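Local atomic coordinates of long form D7clu1 salivary protein (Culex quinquefasciatus, PDB entry 6V4C), a protein that binds and sequesters host adenine nucleotides, ADP and ATP most tightly, as a mosquito salivary protein that inhibits platelet aggregation and hemostasis during blood feeding. Residues A[5-10]-A[141-146]; A[67-72]-A[124-129]. One frame throughout, in Å; residues are numbered along the deposited sequence.

Contact 1: residues A[5-10]-A[141-146]; sequences PMDPEE and PQIKPK. With ADP (adenosine-5'-diphosphate), chain B.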
ATOM      1  N   PRO A   5       4.533  13.721  -4.917  1.00 58.19           N
ATOM      2  CA  PRO A   5       5.369  12.611  -5.392  1.00 56.47           C
ATOM      3  C   PRO A   5       5.404  11.458  -4.397  1.00 57.75           C
ATOM      4  O   PRO A   5       5.355  11.652  -3.181  1.00 54.11           O
ATOM      5  CB  PRO A   5       6.751  13.252  -5.547  1.00 53.18           C
ATOM      6  CG  PRO A   5       6.449  14.676  -5.858  1.00 60.20           C
ATOM      7  CD  PRO A   5       5.222  15.019  -5.053  1.00 57.98           C
ATOM      8  N   MET A   6       5.483  10.246  -4.939  1.00 56.60           N
ATOM      9  CA  MET A   6       5.389   9.024  -4.157  1.00 53.43           C
ATOM     10  C   MET A   6       6.702   8.259  -4.235  1.00 51.46           C
ATOM     11  O   MET A   6       7.323   8.179  -5.302  1.00 47.66           O
ATOM     12  CB  MET A   6       4.259   8.138  -4.685  1.00 54.64           C
ATOM     13  CG  MET A   6       2.984   8.894  -5.011  1.00 57.53           C
ATOM     14  SD  MET A   6       1.710   7.839  -5.725  1.00 61.70           S
ATOM     15  CE  MET A   6       1.246   6.860  -4.301  1.00 60.86           C
ATOM     16  N   ASP A   7       7.118   7.702  -3.102  1.00 51.03           N
ATOM     17  CA  ASP A   7       8.311   6.869  -3.038  1.00 48.33           C
ATOM     18  C   ASP A   7       7.981   5.467  -3.551  1.00 45.56           C
ATOM     19  O   ASP A   7       6.814   5.155  -3.805  1.00 47.20           O
ATOM     20  CB  ASP A   7       8.911   6.943  -1.627  1.00 45.11           C
ATOM     21  CG  ASP A   7       8.100   6.192  -0.571  1.00 44.35           C
ATOM     22  OD1 ASP A   7       7.404   5.207  -0.886  1.00 45.41           O
ATOM     23  OD2 ASP A   7       8.181   6.595   0.609  1.00 45.86           O
ATOM     24  N   PRO A   8       8.982   4.595  -3.736  1.00 43.46           N
ATOM     25  CA  PRO A   8       8.677   3.278  -4.323  1.00 43.61           C
ATOM     26  C   PRO A   8       7.761   2.419  -3.468  1.00 43.25           C
ATOM     27  O   PRO A   8       7.026   1.590  -4.019  1.00 42.26           O
ATOM     28  CB  PRO A   8      10.060   2.628  -4.501  1.00 40.63           C
ATOM     29  CG  PRO A   8      11.036   3.742  -4.412  1.00 40.78           C
ATOM     30  CD  PRO A   8      10.427   4.733  -3.471  1.00 40.71           C
ATOM     31  N   GLU A   9       7.787   2.583  -2.140  1.00 36.57           N
ATOM     32  CA  GLU A   9       6.887   1.820  -1.278  1.00 37.91           C
ATOM     33  C   GLU A   9       5.441   2.267  -1.457  1.00 40.82           C
ATOM     34  O   GLU A   9       4.527   1.434  -1.506  1.00 40.68           O
ATOM     35  CB  GLU A   9       7.318   1.955   0.187  1.00 33.85           C
ATOM     36  CG  GLU A   9       6.478   1.145   1.186  1.00 35.66           C
ATOM     37  CD  GLU A   9       5.253   1.896   1.698  1.00 39.62           C
ATOM     38  OE1 GLU A   9       5.158   3.125   1.482  1.00 39.87           O
ATOM     39  OE2 GLU A   9       4.385   1.251   2.323  1.00 39.47           O
ATOM     40  N   GLU A  10       5.222   3.557  -1.532  1.00 38.73           N
ATOM     41  CA  GLU A  10       3.898   4.107  -1.832  1.00 40.48           C
ATOM     42  C   GLU A  10       3.369   3.638  -3.180  1.00 41.23           C
ATOM     43  O   GLU A  10       2.338   3.267  -3.228  1.00 45.99           O
ATOM     44  CB  GLU A  10       3.887   5.595  -1.762  1.00 61.76           C
ATOM     45  CG  GLU A  10       4.279   6.149  -0.485  1.00 60.42           C
ATOM     46  CD  GLU A  10       4.365   7.637  -0.445  1.00 61.37           C
ATOM     47  OE1 GLU A  10       5.206   8.156  -0.921  1.00 61.59           O
ATOM     48  OE2 GLU A  10       3.556   8.183   0.052  1.00 61.94           O
ATOM     49  N   PRO A 141      17.149   4.597   4.001  1.00 41.62           N
ATOM     50  CA  PRO A 141      16.744   3.621   5.027  1.00 40.69           C
ATOM     51  C   PRO A 141      15.443   3.976   5.722  1.00 41.60           C
ATOM     52  O   PRO A 141      14.840   3.102   6.357  1.00 38.93           O
ATOM     53  CB  PRO A 141      17.929   3.621   6.007  1.00 41.74           C
ATOM     54  CG  PRO A 141      19.047   4.317   5.285  1.00 45.09           C
ATOM     55  CD  PRO A 141      18.398   5.283   4.354  1.00 42.73           C
ATOM     56  N   GLN A 142      14.984   5.224   5.617  1.00 42.72           N
ATOM     57  CA  GLN A 142      13.742   5.640   6.253  1.00 43.08           C
ATOM     58  C   GLN A 142      12.501   5.170   5.504  1.00 41.11           C
ATOM     59  O   GLN A 142      11.392   5.323   6.021  1.00 38.44           O
ATOM     60  CB  GLN A 142      13.703   7.164   6.419  1.00 47.01           C
ATOM     61  CG  GLN A 142      13.322   7.933   5.157  1.00 47.34           C
ATOM     62  CD  GLN A 142      14.433   7.977   4.121  1.00 46.31           C
ATOM     63  OE1 GLN A 142      15.533   7.471   4.343  1.00 45.56           O
ATOM     64  NE2 GLN A 142      14.145   8.593   2.980  1.00 48.90           N
ATOM     65  N   ILE A 143      12.650   4.618   4.309  1.00 39.10           N
ATOM     66  CA  ILE A 143      11.531   4.029   3.581  1.00 38.58           C
ATOM     67  C   ILE A 143      11.506   2.536   3.886  1.00 34.83           C
ATOM     68  O   ILE A 143      12.550   1.872   3.837  1.00 35.11           O
ATOM     69  CB  ILE A 143      11.675   4.275   2.070  1.00 39.09           C
ATOM     70  CG1 ILE A 143      11.908   5.762   1.786  1.00 41.25           C
ATOM     71  CG2 ILE A 143      10.437   3.776   1.326  1.00 37.54           C
ATOM     72  CD1 ILE A 143      12.060   6.086   0.316  1.00 44.75           C
ATOM     73  N   LYS A 144      10.325   2.008   4.203  1.00 37.85           N
ATOM     74  CA  LYS A 144      10.200   0.573   4.447  1.00 35.95           C
ATOM     75  C   LYS A 144      10.421  -0.187   3.149  1.00 35.33           C
ATOM     76  O   LYS A 144       9.619  -0.038   2.215  1.00 36.80           O
ATOM     77  CB  LYS A 144       8.815   0.244   4.997  1.00 35.62           C
ATOM     78  CG  LYS A 144       8.678  -1.204   5.462  1.00 37.35           C
ATOM     79  CD  LYS A 144       7.237  -1.671   5.522  1.00 37.08           C
ATOM     80  CE  LYS A 144       6.738  -2.139   4.166  1.00 37.26           C
ATOM     81  NZ  LYS A 144       7.414  -3.389   3.697  1.00 35.35           N
ATOM     82  N   PRO A 145      11.479  -0.994   3.033  1.00 35.35           N
ATOM     83  CA  PRO A 145      11.695  -1.733   1.783  1.00 34.44           C
ATOM     84  C   PRO A 145      10.901  -3.028   1.779  1.00 36.19           C
ATOM     85  O   PRO A 145      10.248  -3.350   2.778  1.00 33.41           O
ATOM     86  CB  PRO A 145      13.200  -2.008   1.812  1.00 35.09           C
ATOM     87  CG  PRO A 145      13.487  -2.195   3.282  1.00 34.81           C
ATOM     88  CD  PRO A 145      12.531  -1.277   4.031  1.00 32.51           C
ATOM     89  N   LYS A 146      10.945  -3.793   0.691  1.00 43.96           N
ATOM     90  CA  LYS A 146      10.289  -5.088   0.730  1.00 44.22           C
ATOM     91  C   LYS A 146      11.135  -6.066   1.538  1.00 43.91           C
ATOM     92  O   LYS A 146      12.342  -5.879   1.712  1.00 44.21           O
ATOM     93  CB  LYS A 146       9.995  -5.604  -0.682  1.00 43.49           C
ATOM     94  CG  LYS A 146      10.987  -6.599  -1.257  1.00 50.39           C
ATOM     95  CD  LYS A 146      10.477  -7.154  -2.586  1.00 52.80           C
ATOM     96  CE  LYS A 146      11.520  -8.017  -3.287  1.00 61.95           C
ATOM     97  NZ  LYS A 146      12.694  -7.222  -3.743  1.00 60.64           N
TER
HETATM   98  PB  ADP B 301      11.071  -8.269  -8.155  1.00101.52           P
HETATM   99  O1B ADP B 301      12.446  -8.289  -8.077  1.00 91.20           O
HETATM  100  O2B ADP B 301      10.516  -9.326  -8.911  1.00 96.22           O
HETATM  101  O3B ADP B 301      10.605  -7.060  -8.602  1.00 68.12           O
HETATM  102  PA  ADP B 301       9.600  -9.933  -6.279  1.00 79.03           P
HETATM  103  O1A ADP B 301      10.253 -11.112  -5.639  1.00 84.75           O
HETATM  104  O2A ADP B 301       8.841 -10.358  -7.395  1.00 83.86           O
HETATM  105  O3A ADP B 301      10.601  -8.851  -6.739  1.00 90.78           O
HETATM  106  O5' ADP B 301       8.792  -8.890  -5.516  1.00 65.88           O
HETATM  107  C5' ADP B 301       8.299  -7.716  -6.123  1.00 50.69           C
HETATM  108  C4' ADP B 301       7.125  -7.140  -5.366  1.00 45.00           C
HETATM  109  O4' ADP B 301       7.539  -6.307  -4.313  1.00 38.50           O
HETATM  110  C3' ADP B 301       6.241  -6.148  -6.087  1.00 46.23           C
HETATM  111  O3' ADP B 301       5.260  -6.766  -6.854  1.00 47.88           O
HETATM  112  C2' ADP B 301       5.685  -5.227  -5.006  1.00 42.59           C
HETATM  113  O2' ADP B 301       4.399  -5.564  -4.705  1.00 44.13           O
HETATM  114  C1' ADP B 301       6.481  -5.612  -3.802  1.00 41.77           C
HETATM  115  N9  ADP B 301       7.007  -4.522  -3.043  1.00 34.48           N
HETATM  116  C8  ADP B 301       7.775  -3.562  -3.524  1.00 34.32           C
HETATM  117  N7  ADP B 301       8.164  -2.724  -2.656  1.00 35.00           N
HETATM  118  C5  ADP B 301       7.612  -3.137  -1.505  1.00 34.60           C
HETATM  119  C6  ADP B 301       7.648  -2.662  -0.199  1.00 29.09           C
HETATM  120  N6  ADP B 301       8.281  -1.608   0.184  1.00 30.55           N
HETATM  121  N1  ADP B 301       6.974  -3.314   0.716  1.00 34.69           N
HETATM  122  C2  ADP B 301       6.303  -4.365   0.363  1.00 34.44           C
HETATM  123  N3  ADP B 301       6.213  -4.903  -0.799  1.00 33.62           N
HETATM  124  C4  ADP B 301       6.890  -4.258  -1.722  1.00 34.58           C
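I143 and D7 reach toward each other tip to tip: CG2 of I143 lies 3.7 Å from OD2 of D7, while its CD1 rests against CB of the same aspartate. The isoleucine also touches CB of E9 through CG2 and, more loosely, CD of P8 through CD1, so one branched side chain touches D7, P8 and E9 where the helix begins.

No hydrogen bond joins 5-10 to 141-146; the polar order lies within the first segment and around the nucleotide. D7 and E10 form a capping box. E10 N gives a nearly straight bond of 2.8 Å to D7 OD1, meeting it nearly along its C-O axis, and D7 N returns one of 2.9 Å to E10 OE1. D7 CG sits between its backbone N and carbonyl carbon (chi1 73°).

Both segments then meet the adenine of ADP. E9 CG lies 3.4 Å from ADP N6, and that amino group makes a weak bond to K144 O. K144 NZ, swung round by bends at chi3 and chi4, bonds ADP N1 at 3.0 Å. Its strongest partner is I148 O; S263 O and P145 O, above whose carbonyl plane NZ lies, must share the protons too. The E9 carboxylate turns instead to Y266 OH and R192, and K146 CB touches the base at C5 and C4.

E9, K144, P145 and K146 line the ADP pocket, K144 being an established binding residue; D7, P8 and I143 pack beside it. The start of helix 8-22 here meets the loop between helices 130-139 and 150-158; P8 packs on helix 130-139 and K144 on helix 150-158.

Contact 2: residues A[67-72]-A[124-129]; sequences NNIKQQ and KIYLLD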
ATOM      1  N   ASN A  67       1.686  17.915 -15.123  1.00 81.50           N
ATOM      2  CA  ASN A  67       2.538  18.503 -14.098  1.00 82.23           C
ATOM      3  C   ASN A  67       2.685  17.610 -12.870  1.00 82.02           C
ATOM      4  O   ASN A  67       3.651  17.766 -12.115  1.00 80.35           O
ATOM      5  CB  ASN A  67       2.042  19.899 -13.723  1.00 85.27           C
ATOM      6  CG  ASN A  67       2.367  20.934 -14.789  1.00 90.20           C
ATOM      7  OD1 ASN A  67       1.708  21.006 -15.826  1.00 91.89           O
ATOM      8  ND2 ASN A  67       3.393  21.739 -14.540  1.00 87.39           N
ATOM      9  N   ASN A  68       1.752  16.681 -12.652  1.00 78.31           N
ATOM     10  CA  ASN A  68       1.953  15.659 -11.630  1.00 77.27           C
ATOM     11  C   ASN A  68       3.026  14.672 -12.065  1.00 73.46           C
ATOM     12  O   ASN A  68       3.935  14.343 -11.293  1.00 73.17           O
ATOM     13  CB  ASN A  68       0.642  14.920 -11.352  1.00 75.73           C
ATOM     14  CG  ASN A  68      -0.346  15.759 -10.571  1.00 77.49           C
ATOM     15  OD1 ASN A  68      -0.015  16.840 -10.083  1.00 76.95           O
ATOM     16  ND2 ASN A  68      -1.565  15.255 -10.433  1.00 77.03           N
ATOM     17  N   ILE A  69       2.934  14.187 -13.306  1.00 79.01           N
ATOM     18  CA  ILE A  69       3.939  13.266 -13.830  1.00 78.37           C
ATOM     19  C   ILE A  69       5.304  13.939 -13.880  1.00 79.15           C
ATOM     20  O   ILE A  69       6.336  13.309 -13.616  1.00 76.77           O
ATOM     21  CB  ILE A  69       3.505  12.731 -15.208  1.00 77.05           C
ATOM     22  CG1 ILE A  69       2.091  12.156 -15.128  1.00 78.69           C
ATOM     23  CG2 ILE A  69       4.481  11.678 -15.701  1.00 76.59           C
ATOM     24  CD1 ILE A  69       1.547  11.682 -16.455  1.00 81.24           C
ATOM     25  N   LYS A  70       5.330  15.230 -14.216  1.00 70.23           N
ATOM     26  CA  LYS A  70       6.584  15.973 -14.182  1.00 70.36           C
ATOM     27  C   LYS A  70       7.114  16.084 -12.758  1.00 67.79           C
ATOM     28  O   LYS A  70       8.324  15.979 -12.526  1.00 67.41           O
ATOM     29  N   GLN A  71       6.222  16.295 -11.789  1.00 77.84           N
ATOM     30  CA  GLN A  71       6.651  16.344 -10.395  1.00 82.43           C
ATOM     31  C   GLN A  71       7.191  14.995  -9.937  1.00 76.35           C
ATOM     32  O   GLN A  71       8.190  14.934  -9.211  1.00 74.79           O
ATOM     33  CB  GLN A  71       5.496  16.795  -9.502  1.00 82.95           C
ATOM     34  CG  GLN A  71       5.777  18.064  -8.715  1.00 88.40           C
ATOM     35  CD  GLN A  71       4.684  18.378  -7.713  1.00 92.12           C
ATOM     36  OE1 GLN A  71       3.496  18.242  -8.010  1.00 92.91           O
ATOM     37  NE2 GLN A  71       5.080  18.789  -6.514  1.00 92.39           N
ATOM     38  N   GLN A  72       6.546  13.902 -10.356  1.00 65.51           N
ATOM     39  CA  GLN A  72       7.038  12.575 -10.003  1.00 64.26           C
ATOM     40  C   GLN A  72       8.401  12.310 -10.628  1.00 63.84           C
ATOM     41  O   GLN A  72       9.286  11.732  -9.985  1.00 63.10           O
ATOM     42  CB  GLN A  72       6.034  11.506 -10.431  1.00 63.91           C
ATOM     43  CG  GLN A  72       6.471  10.081 -10.118  1.00 62.78           C
ATOM     44  CD  GLN A  72       6.481   9.780  -8.630  1.00 62.34           C
ATOM     45  OE1 GLN A  72       5.737  10.382  -7.856  1.00 62.89           O
ATOM     46  NE2 GLN A  72       7.328   8.841  -8.223  1.00 61.47           N
ATOM     47  N   LYS A 124       9.922   3.135 -14.575  1.00 55.16           N
ATOM     48  CA  LYS A 124      11.083   3.777 -13.972  1.00 54.99           C
ATOM     49  C   LYS A 124      10.699   5.074 -13.271  1.00 56.93           C
ATOM     50  O   LYS A 124      11.144   5.332 -12.147  1.00 52.05           O
ATOM     51  CB  LYS A 124      12.159   4.025 -15.029  1.00 59.63           C
ATOM     52  CG  LYS A 124      12.811   2.762 -15.556  1.00 57.52           C
ATOM     53  CD  LYS A 124      13.876   3.074 -16.593  1.00 64.13           C
ATOM     54  CE  LYS A 124      14.573   1.811 -17.069  1.00 60.55           C
ATOM     55  NZ  LYS A 124      15.676   2.125 -18.015  1.00 68.86           N
ATOM     56  N   ILE A 125       9.874   5.899 -13.916  1.00 57.19           N
ATOM     57  CA  ILE A 125       9.487   7.174 -13.319  1.00 57.58           C
ATOM     58  C   ILE A 125       8.681   6.951 -12.044  1.00 52.27           C
ATOM     59  O   ILE A 125       8.839   7.685 -11.060  1.00 52.83           O
ATOM     60  CB  ILE A 125       8.745   8.048 -14.345  1.00 58.96           C
ATOM     61  CG1 ILE A 125       9.715   8.529 -15.427  1.00 63.80           C
ATOM     62  CG2 ILE A 125       8.074   9.230 -13.664  1.00 60.60           C
ATOM     63  CD1 ILE A 125       9.110   9.508 -16.411  1.00 67.03           C
ATOM     64  N   TYR A 126       7.820   5.934 -12.032  1.00 51.75           N
ATOM     65  CA  TYR A 126       7.006   5.624 -10.865  1.00 54.04           C
ATOM     66  C   TYR A 126       7.635   4.561  -9.969  1.00 52.26           C
ATOM     67  O   TYR A 126       6.933   3.928  -9.175  1.00 47.34           O
ATOM     68  CB  TYR A 126       5.575   5.278 -11.277  1.00 48.67           C
ATOM     69  CG  TYR A 126       4.811   6.514 -11.699  1.00 57.03           C
ATOM     70  CD1 TYR A 126       4.973   7.054 -12.968  1.00 59.32           C
ATOM     71  CD2 TYR A 126       3.957   7.162 -10.816  1.00 55.17           C
ATOM     72  CE1 TYR A 126       4.292   8.194 -13.352  1.00 63.31           C
ATOM     73  CE2 TYR A 126       3.270   8.303 -11.190  1.00 59.59           C
ATOM     74  CZ  TYR A 126       3.441   8.814 -12.460  1.00 64.00           C
ATOM     75  OH  TYR A 126       2.762   9.949 -12.840  1.00 66.30           O
ATOM     76  N   LEU A 127       8.947   4.358 -10.087  1.00 47.92           N
ATOM     77  CA  LEU A 127       9.732   3.622  -9.098  1.00 47.96           C
ATOM     78  C   LEU A 127       9.268   2.177  -8.930  1.00 43.90           C
ATOM     79  O   LEU A 127       9.441   1.580  -7.865  1.00 44.37           O
ATOM     80  CB  LEU A 127       9.771   4.360  -7.754  1.00 45.47           C
ATOM     81  CG  LEU A 127       9.915   5.881  -7.864  1.00 46.26           C
ATOM     82  CD1 LEU A 127       9.975   6.547  -6.499  1.00 43.05           C
ATOM     83  CD2 LEU A 127      11.128   6.261  -8.707  1.00 45.71           C
ATOM     84  N   LEU A 128       8.666   1.605  -9.972  1.00 49.43           N
ATOM     85  CA  LEU A 128       8.312   0.192  -9.966  1.00 47.94           C
ATOM     86  C   LEU A 128       9.368  -0.684 -10.623  1.00 49.18           C
ATOM     87  O   LEU A 128       9.371  -1.901 -10.402  1.00 50.15           O
ATOM     88  CB  LEU A 128       6.959  -0.023 -10.646  1.00 49.76           C
ATOM     89  CG  LEU A 128       5.753   0.560  -9.902  1.00 48.86           C
ATOM     90  CD1 LEU A 128       4.504   0.468 -10.755  1.00 48.31           C
ATOM     91  CD2 LEU A 128       5.546  -0.158  -8.574  1.00 47.39           C
ATOM     92  N   ASP A 129      10.254  -0.095 -11.422  1.00 49.72           N
ATOM     93  CA  ASP A 129      11.383  -0.828 -11.979  1.00 50.50           C
ATOM     94  C   ASP A 129      12.267  -1.339 -10.847  1.00 47.70           C
ATOM     95  O   ASP A 129      12.589  -0.597  -9.917  1.00 46.27           O
ATOM     96  CB  ASP A 129      12.179   0.103 -12.890  1.00 50.63           C
ATOM     97  CG  ASP A 129      13.417  -0.551 -13.451  1.00 55.82           C
ATOM     98  OD1 ASP A 129      13.310  -1.230 -14.494  1.00 59.38           O
ATOM     99  OD2 ASP A 129      14.496  -0.384 -12.846  1.00 51.14           O
TER
HETATM  100  O   HOH W   1      10.637   9.786 -10.961  1.00 55.72           O
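Q72 lays its CG over the Y126 ring just where helix 121-125 ends in a Schellman motif, in the all-helical fold of the PBP/GOBP family. L127, at positive phi, is the C-prime residue: its N bonds K124 O, and L128 N bonds E123 O. The turn brings the end of this helix up against helix 66-75.

The main ring contact is a CH-pi interaction. Q72 CG stands 3.9 Å from the centroid of the Y126 ring, displaced toward the CD2, CE2 and CZ atoms. CG is anti to the backbone N of Q72 (chi1 179°). Beyond it the chain bends at chi2 to place CD, and the amide plane lies only 14° from that of the ring.

Apolar contacts extend the interface. I125 CG2 meets Q72 CG at 4.0 Å, while I69 CG2 lies at the edge of the tyrosine ring, 4.2 Å from CE1. I69 and Y126 cross at about a right angle. L127 also packs on P8 of helix 8-22.

Polar links converge on I125 O. Q72 NE2 gives it a weak hydrogen bond of 3.4 Å, with an N-H...O angle of 159°, and L127 CG and CD1 both touch this amide nitrogen. A water is placed to donate to both I125 O and Q72 O, though it has more acceptors in reach than protons. At the other end of the amide, Q72 OE1 probably accepts a hydrogen bond from M6 N in the N-terminal segment, which would help fix the amide's rotation.

The tyrosine hydroxyl has no polar partner in the model: buried by this contact, Y126 OH ends 3.2 Å from I69 CG1.

The centres of contacts 1 and 2 are 14 Å apart, and contact 2 is nested along the chain within the loop that contact 1 closes. They touch directly: the probable hydrogen bond from M6 N to Q72 OE1 measures 2.9 Å, and L127 CD1 packs 3.3 Å from M6 O and 3.5 Å from P8 N. The N-terminal segment 5-10 thus meets 67-72 and 124-129 at the residues leading into helix 8-22. Contact 1 supplies E9, K144, P145 and K146 to the ADP pocket, whereas contact 2 does not line it: the L127 side chain is about 9 Å from ADP and about 5 Å from that of the ADP-binding R133.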